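EDTA monooxygenase (PDB 5DQP) probably uses reduced FMN, supplied by a partner flavin reductase, and molecular oxygen to oxidise EDTA as a flavin-dependent monooxygenase. Local coordinates at residues Q364-L369 against P401-R406; R4-V9 against D379-N384. All coordinates share one frame; numbering follows the deposited sequence.

Contact 1 of 2, residues Q364-L369 against P401-R406; sequences QVADRL and PILQSR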
loop_
_atom_site.group_PDB
_atom_site.type_symbol
_atom_site.label_atom_id
_atom_site.label_comp_id
_atom_site.label_asym_id
_atom_site.label_seq_id
_atom_site.Cartn_x
_atom_site.Cartn_y
_atom_site.Cartn_z
ATOM N N GLN A 364 16.361 11.705 -32.291
ATOM C CA GLN A 364 15.872 10.523 -32.997
ATOM C C GLN A 364 14.734 9.876 -32.232
ATOM O O GLN A 364 13.746 9.424 -32.822
ATOM C CB GLN A 364 17.012 9.512 -33.218
ATOM C CG GLN A 364 18.034 9.912 -34.293
ATOM C CD GLN A 364 19.304 9.056 -34.257
ATOM O OE1 GLN A 364 19.783 8.663 -33.185
ATOM N NE2 GLN A 364 19.838 8.746 -35.428
ATOM N N VAL A 365 14.839 9.839 -30.909
ATOM C CA VAL A 365 13.760 9.267 -30.113
ATOM C C VAL A 365 12.508 10.137 -30.199
ATOM O O VAL A 365 11.398 9.629 -30.423
ATOM C CB VAL A 365 14.228 9.066 -28.664
ATOM C CG1 VAL A 365 13.018 8.681 -27.764
ATOM C CG2 VAL A 365 15.327 8.002 -28.633
ATOM N N ALA A 366 12.668 11.461 -30.040
ATOM C CA ALA A 366 11.526 12.366 -30.125
ATOM C C ALA A 366 10.854 12.257 -31.480
ATOM O O ALA A 366 9.622 12.227 -31.567
ATOM C CB ALA A 366 11.946 13.829 -29.852
ATOM N N ASP A 367 11.655 12.211 -32.554
ATOM C CA ASP A 367 11.106 12.046 -33.897
ATOM C C ASP A 367 10.311 10.761 -34.017
ATOM O O ASP A 367 9.235 10.754 -34.615
ATOM C CB ASP A 367 12.222 12.067 -34.957
ATOM C CG ASP A 367 12.941 13.408 -35.017
ATOM O OD1 ASP A 367 12.521 14.330 -34.269
ATOM O OD2 ASP A 367 13.919 13.530 -35.799
ATOM N N ARG A 368 10.821 9.659 -33.464
ATOM C CA ARG A 368 10.049 8.417 -33.501
ATOM C C ARG A 368 8.771 8.525 -32.666
ATOM O O ARG A 368 7.691 8.121 -33.115
ATOM C CB ARG A 368 10.907 7.241 -33.033
ATOM C CG ARG A 368 10.212 5.896 -33.282
ATOM C CD ARG A 368 10.937 4.735 -32.658
ATOM N NE ARG A 368 12.301 4.560 -33.150
ATOM C CZ ARG A 368 12.640 3.717 -34.124
ATOM N NH1 ARG A 368 13.916 3.603 -34.500
ATOM N NH2 ARG A 368 11.701 3.000 -34.736
ATOM N N LEU A 369 8.856 9.085 -31.458
ATOM C CA LEU A 369 7.640 9.244 -30.656
ATOM C C LEU A 369 6.594 10.066 -31.398
ATOM O O LEU A 369 5.422 9.687 -31.455
ATOM C CB LEU A 369 7.957 9.891 -29.311
ATOM C CG LEU A 369 8.928 9.045 -28.464
ATOM C CD1 LEU A 369 9.078 9.597 -27.038
ATOM C CD2 LEU A 369 8.520 7.596 -28.415
ATOM N N PRO A 401 12.165 18.117 -23.374
ATOM C CA PRO A 401 12.157 19.502 -23.871
ATOM C C PRO A 401 12.000 19.595 -25.392
ATOM O O PRO A 401 11.405 20.563 -25.888
ATOM C CB PRO A 401 13.503 20.045 -23.386
ATOM C CG PRO A 401 13.833 19.186 -22.193
ATOM C CD PRO A 401 13.401 17.830 -22.611
ATOM N N ILE A 402 12.493 18.604 -26.138
ATOM C CA ILE A 402 12.217 18.550 -27.566
ATOM C C ILE A 402 10.723 18.404 -27.790
ATOM O O ILE A 402 10.115 19.170 -28.547
ATOM C CB ILE A 402 13.016 17.409 -28.234
ATOM C CG1 ILE A 402 14.525 17.574 -27.971
ATOM C CG2 ILE A 402 12.708 17.359 -29.732
ATOM C CD1 ILE A 402 15.427 16.537 -28.710
ATOM N N LEU A 403 10.105 17.440 -27.098
ATOM C CA LEU A 403 8.675 17.236 -27.247
ATOM C C LEU A 403 7.907 18.480 -26.870
ATOM O O LEU A 403 6.869 18.771 -27.474
ATOM C CB LEU A 403 8.196 16.049 -26.402
ATOM C CG LEU A 403 8.783 14.659 -26.748
ATOM C CD1 LEU A 403 8.288 13.609 -25.772
ATOM C CD2 LEU A 403 8.475 14.240 -28.198
ATOM N N GLN A 404 8.368 19.207 -25.846
ATOM C CA GLN A 404 7.663 20.429 -25.466
ATOM C C GLN A 404 7.854 21.527 -26.520
ATOM O O GLN A 404 6.892 22.209 -26.881
ATOM C CB GLN A 404 8.111 20.901 -24.081
ATOM C CG GLN A 404 7.558 20.062 -22.927
ATOM C CD GLN A 404 8.432 20.147 -21.692
ATOM O OE1 GLN A 404 9.574 20.597 -21.773
ATOM N NE2 GLN A 404 7.917 19.681 -20.541
ATOM N N SER A 405 9.068 21.698 -27.047
ATOM C CA SER A 405 9.249 22.658 -28.152
ATOM C C SER A 405 8.381 22.294 -29.337
ATOM O O SER A 405 7.804 23.166 -30.003
ATOM C CB SER A 405 10.704 22.694 -28.620
ATOM O OG SER A 405 11.571 22.940 -27.537
ATOM N N ARG A 406 8.323 21.002 -29.651
ATOM C CA ARG A 406 7.515 20.548 -30.762
ATOM C C ARG A 406 6.031 20.846 -30.573
ATOM O O ARG A 406 5.271 20.719 -31.534
ATOM C CB ARG A 406 7.758 19.053 -30.960
ATOM C CG ARG A 406 9.216 18.744 -31.317
ATOM C CD ARG A 406 9.448 18.928 -32.792
ATOM N NE ARG A 406 10.797 19.375 -33.096
ATOM C CZ ARG A 406 11.686 18.658 -33.763
ATOM N NH1 ARG A 406 11.361 17.436 -34.212
ATOM N NH2 ARG A 406 12.892 19.181 -33.984
#
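Ala366 presents its methyl group to two side chains of the opposing helix: CB lies 3.6 Å from CG2 of Ile402 and 3.9 Å from CD2 of Leu403. Alanine suits this spot because its short side chain lets the branched residues opposite come close to the helix backbone. Ile402 brings its short branch to the contact: CG2 stands anti to the backbone N, while CG1 lies anti to the carbonyl carbon. Leu403 serves two neighbours with its fork, CD2 meeting Ala366 and CD1 lying 4.3 Å from CD1 of Leu369, one turn further on in helix 362-374.

On the exposed margin the chemistry becomes ionic. Arg406 NH1 and Asp367 OD1 form a salt bridge at 3.3 Å, but the hydrogen bond within it is weak, with an angle of only 124° at the hydrogen. The two flat groups are turned just 19° apart. Arginine's long chain, which bends at CD and NE, is able to span the gap between the helices to meet the short aspartate. Behind it, Ser405 OG and Ser405 N both bond to Pro401 O, from opposite faces of its carbonyl plane, so that this one oxygen is held twice.

The short helical segments cross at -49°, with their axes 9.8 Å apart at closest approach. Leu403 also touches Ile370, Met6 and Phe409, while Val365 and Leu369 pack on Ile271 and Phe267 of strand 262-271, so helix 362-374 lies on the parallel sheet with helix 390-405 beside it.

Contact 2 of 2, residues R4-V9 against D379-N384; sequences RRMYLV and DGFVIN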
loop_
_atom_site.group_PDB
_atom_site.type_symbol
_atom_site.label_atom_id
_atom_site.label_comp_id
_atom_site.label_asym_id
_atom_site.label_seq_id
_atom_site.Cartn_x
_atom_site.Cartn_y
_atom_site.Cartn_z
ATOM N N ARG A 4 -5.382 17.724 -28.820
ATOM C CA ARG A 4 -4.781 16.419 -28.560
ATOM C C ARG A 4 -3.270 16.567 -28.326
ATOM O O ARG A 4 -2.563 17.246 -29.088
ATOM C CB ARG A 4 -5.066 15.454 -29.719
ATOM C CG ARG A 4 -4.603 14.006 -29.475
ATOM C CD ARG A 4 -4.834 13.095 -30.708
ATOM N NE ARG A 4 -4.339 11.716 -30.524
ATOM C CZ ARG A 4 -3.302 11.190 -31.189
ATOM N NH1 ARG A 4 -2.645 11.915 -32.089
ATOM N NH2 ARG A 4 -2.924 9.932 -30.976
ATOM N N ARG A 5 -2.774 15.945 -27.261
ATOM C CA ARG A 5 -1.352 15.974 -26.958
ATOM C C ARG A 5 -0.899 14.574 -26.538
ATOM O O ARG A 5 -1.711 13.693 -26.259
ATOM C CB ARG A 5 -1.049 17.050 -25.896
ATOM C CG ARG A 5 -1.782 16.910 -24.550
ATOM C CD ARG A 5 -1.036 15.954 -23.604
ATOM N NE ARG A 5 -1.454 16.094 -22.209
ATOM C CZ ARG A 5 -0.838 15.535 -21.167
ATOM N NH1 ARG A 5 -1.324 15.729 -19.946
ATOM N NH2 ARG A 5 0.258 14.780 -21.331
ATOM N N MET A 6 0.416 14.380 -26.510
ATOM C CA MET A 6 1.032 13.096 -26.183
ATOM C C MET A 6 1.086 12.882 -24.669
ATOM O O MET A 6 1.423 13.805 -23.921
ATOM C CB MET A 6 2.456 13.065 -26.758
ATOM C CG MET A 6 3.250 11.788 -26.514
ATOM S SD MET A 6 4.944 11.971 -27.104
ATOM C CE MET A 6 4.668 12.387 -28.836
ATOM N N TYR A 7 0.785 11.662 -24.223
ATOM C CA TYR A 7 0.908 11.300 -22.808
ATOM C C TYR A 7 2.154 10.445 -22.590
ATOM O O TYR A 7 2.545 9.667 -23.459
ATOM C CB TYR A 7 -0.336 10.546 -22.307
ATOM C CG TYR A 7 -1.608 11.340 -22.494
ATOM C CD1 TYR A 7 -1.999 12.288 -21.564
ATOM C CD2 TYR A 7 -2.397 11.168 -23.632
ATOM C CE1 TYR A 7 -3.152 13.044 -21.757
ATOM C CE2 TYR A 7 -3.537 11.914 -23.833
ATOM C CZ TYR A 7 -3.906 12.853 -22.893
ATOM O OH TYR A 7 -5.044 13.585 -23.086
ATOM N N LEU A 8 2.781 10.598 -21.424
ATOM C CA LEU A 8 3.995 9.862 -21.085
ATOM C C LEU A 8 3.907 9.277 -19.682
ATOM O O LEU A 8 3.532 9.975 -18.733
ATOM C CB LEU A 8 5.231 10.765 -21.182
ATOM C CG LEU A 8 5.636 11.255 -22.568
ATOM C CD1 LEU A 8 6.800 12.199 -22.411
ATOM C CD2 LEU A 8 6.012 10.073 -23.510
ATOM N N VAL A 9 4.285 8.013 -19.549
ATOM C CA VAL A 9 4.321 7.323 -18.264
ATOM C C VAL A 9 5.691 6.680 -18.107
ATOM O O VAL A 9 6.239 6.148 -19.077
ATOM C CB VAL A 9 3.205 6.257 -18.178
ATOM C CG1 VAL A 9 3.344 5.437 -16.857
ATOM C CG2 VAL A 9 1.831 6.908 -18.315
ATOM N N ASP A 379 -1.348 6.911 -28.318
ATOM C CA ASP A 379 -1.739 8.159 -27.669
ATOM C C ASP A 379 -0.641 8.721 -26.764
ATOM O O ASP A 379 -0.802 9.821 -26.220
ATOM C CB ASP A 379 -3.033 7.954 -26.867
ATOM C CG ASP A 379 -4.167 7.403 -27.737
ATOM O OD1 ASP A 379 -4.688 8.174 -28.576
ATOM O OD2 ASP A 379 -4.513 6.200 -27.615
ATOM N N GLY A 380 0.444 7.981 -26.595
ATOM C CA GLY A 380 1.528 8.339 -25.709
ATOM C C GLY A 380 2.330 7.077 -25.483
ATOM O O GLY A 380 2.126 6.086 -26.172
ATOM N N PHE A 381 3.237 7.121 -24.501
ATOM C CA PHE A 381 4.175 6.014 -24.352
ATOM C C PHE A 381 4.497 5.752 -22.892
ATOM O O PHE A 381 4.446 6.653 -22.057
ATOM C CB PHE A 381 5.487 6.264 -25.131
ATOM C CG PHE A 381 5.251 6.547 -26.592
ATOM C CD1 PHE A 381 4.985 7.839 -27.024
ATOM C CD2 PHE A 381 5.232 5.520 -27.512
ATOM C CE1 PHE A 381 4.743 8.103 -28.352
ATOM C CE2 PHE A 381 4.999 5.774 -28.840
ATOM C CZ PHE A 381 4.737 7.085 -29.255
ATOM N N VAL A 382 4.820 4.493 -22.606
ATOM C CA VAL A 382 5.422 4.085 -21.342
ATOM C C VAL A 382 6.923 3.965 -21.574
ATOM O O VAL A 382 7.369 3.139 -22.380
ATOM C CB VAL A 382 4.843 2.753 -20.827
ATOM C CG1 VAL A 382 5.152 2.588 -19.333
ATOM C CG2 VAL A 382 3.308 2.601 -21.123
ATOM N N ILE A 383 7.685 4.780 -20.861
ATOM C CA ILE A 383 9.143 4.828 -20.938
ATOM C C ILE A 383 9.720 3.906 -19.869
ATOM O O ILE A 383 9.517 4.125 -18.668
ATOM C CB ILE A 383 9.638 6.270 -20.728
ATOM C CG1 ILE A 383 8.958 7.222 -21.708
ATOM C CG2 ILE A 383 11.165 6.368 -20.801
ATOM C CD1 ILE A 383 8.614 8.572 -21.046
ATOM N N ASN A 384 10.438 2.882 -20.300
ATOM C CA ASN A 384 10.983 1.852 -19.421
ATOM C C ASN A 384 12.497 2.074 -19.373
ATOM O O ASN A 384 13.246 1.501 -20.161
ATOM C CB ASN A 384 10.609 0.480 -19.969
ATOM C CG ASN A 384 10.757 -0.645 -18.959
ATOM O OD1 ASN A 384 11.067 -0.421 -17.781
ATOM N ND2 ASN A 384 10.513 -1.883 -19.420
HETATM O O HOH W 1 -5.459 10.663 -27.910
HETATM O O HOH W 2 -2.665 11.526 -27.339
#
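Val9 and Val382 lie side by side and point the same way, their CG1 methyls 4.2 Å apart, in the tightly packed part of this contact. The backbones here are stitched as parallel strands: Val9 N bonds to Phe381 O at 2.9 Å, and Val9 O receives Ile383 N at 2.7 Å. The beta-branched valines suit extended chain and join Leu264 of strand 262-271 in an apolar layer. On the other face, Leu8 CD2 lies 3.9 Å from Ile383 CD1 and also approaches CB of Phe381; Phe395 of helix 390-405 covers both Leu8 and Ile383. Met6 CG, anti to the backbone N, comes up against CA of Gly380. Met6 SD reaches the edge of the Phe381 ring, 5.2 Å from its centroid, as a Met-aromatic contact, and the flexible thioether fits between the ring and Leu403.

Strands 7-11 and 380-383 are the first and last of the parallel sheet, so their pairing closes the TIM barrel of the luciferase-like family. Val382's side chain lies about 10 Å from that of Thr94, a predicted FMN-binding residue.

Toward the N-terminus the packing gives way to polar groups and water. Tyr7 N still bonds to Asp379 O, in the carbonyl plane on a lone pair, and a water joins that oxygen to Arg5 O. The salt bridge from Arg4 NH2 to Asp379 OD1 is long and its hydrogen bond weak at 3.5 Å, although nearly straight, and the guanidinium and carboxylate planes stand 81° apart. A second water links Arg4 NE to the same OD1, which also pairs with Arg248, while OD2 accepts from Val263 N. Arg4 is further held by Trp373, through its carbonyl oxygen and a cation-pi contact. Arg5 reaches away to Asp51, and one face of its guanidinium meets Tyr7 CE1, which sits over its centre 3.4 Å above the plane.

Contacts 1 and 2 have centres 12 Å apart and occupy successive layers of one barrel: contact 1 joins outer helices, contact 2 the strands inside them. Along the chain their segments alternate, in the order 4-9, 364-369, 379-384 and 401-406. Helix 362-374, strand 380-383 and helix 390-405 follow one another, so the strand lies in sequence between the two helices of contact 1. The layers touch directly, through Leu369 O near Phe381 CZ at 3.5 Å and Leu403 CD1 near Leu8 CD1 at 3.9 Å. Helices 362-374 and 390-405 thus pack over the seam where the first and last strands of the barrel meet.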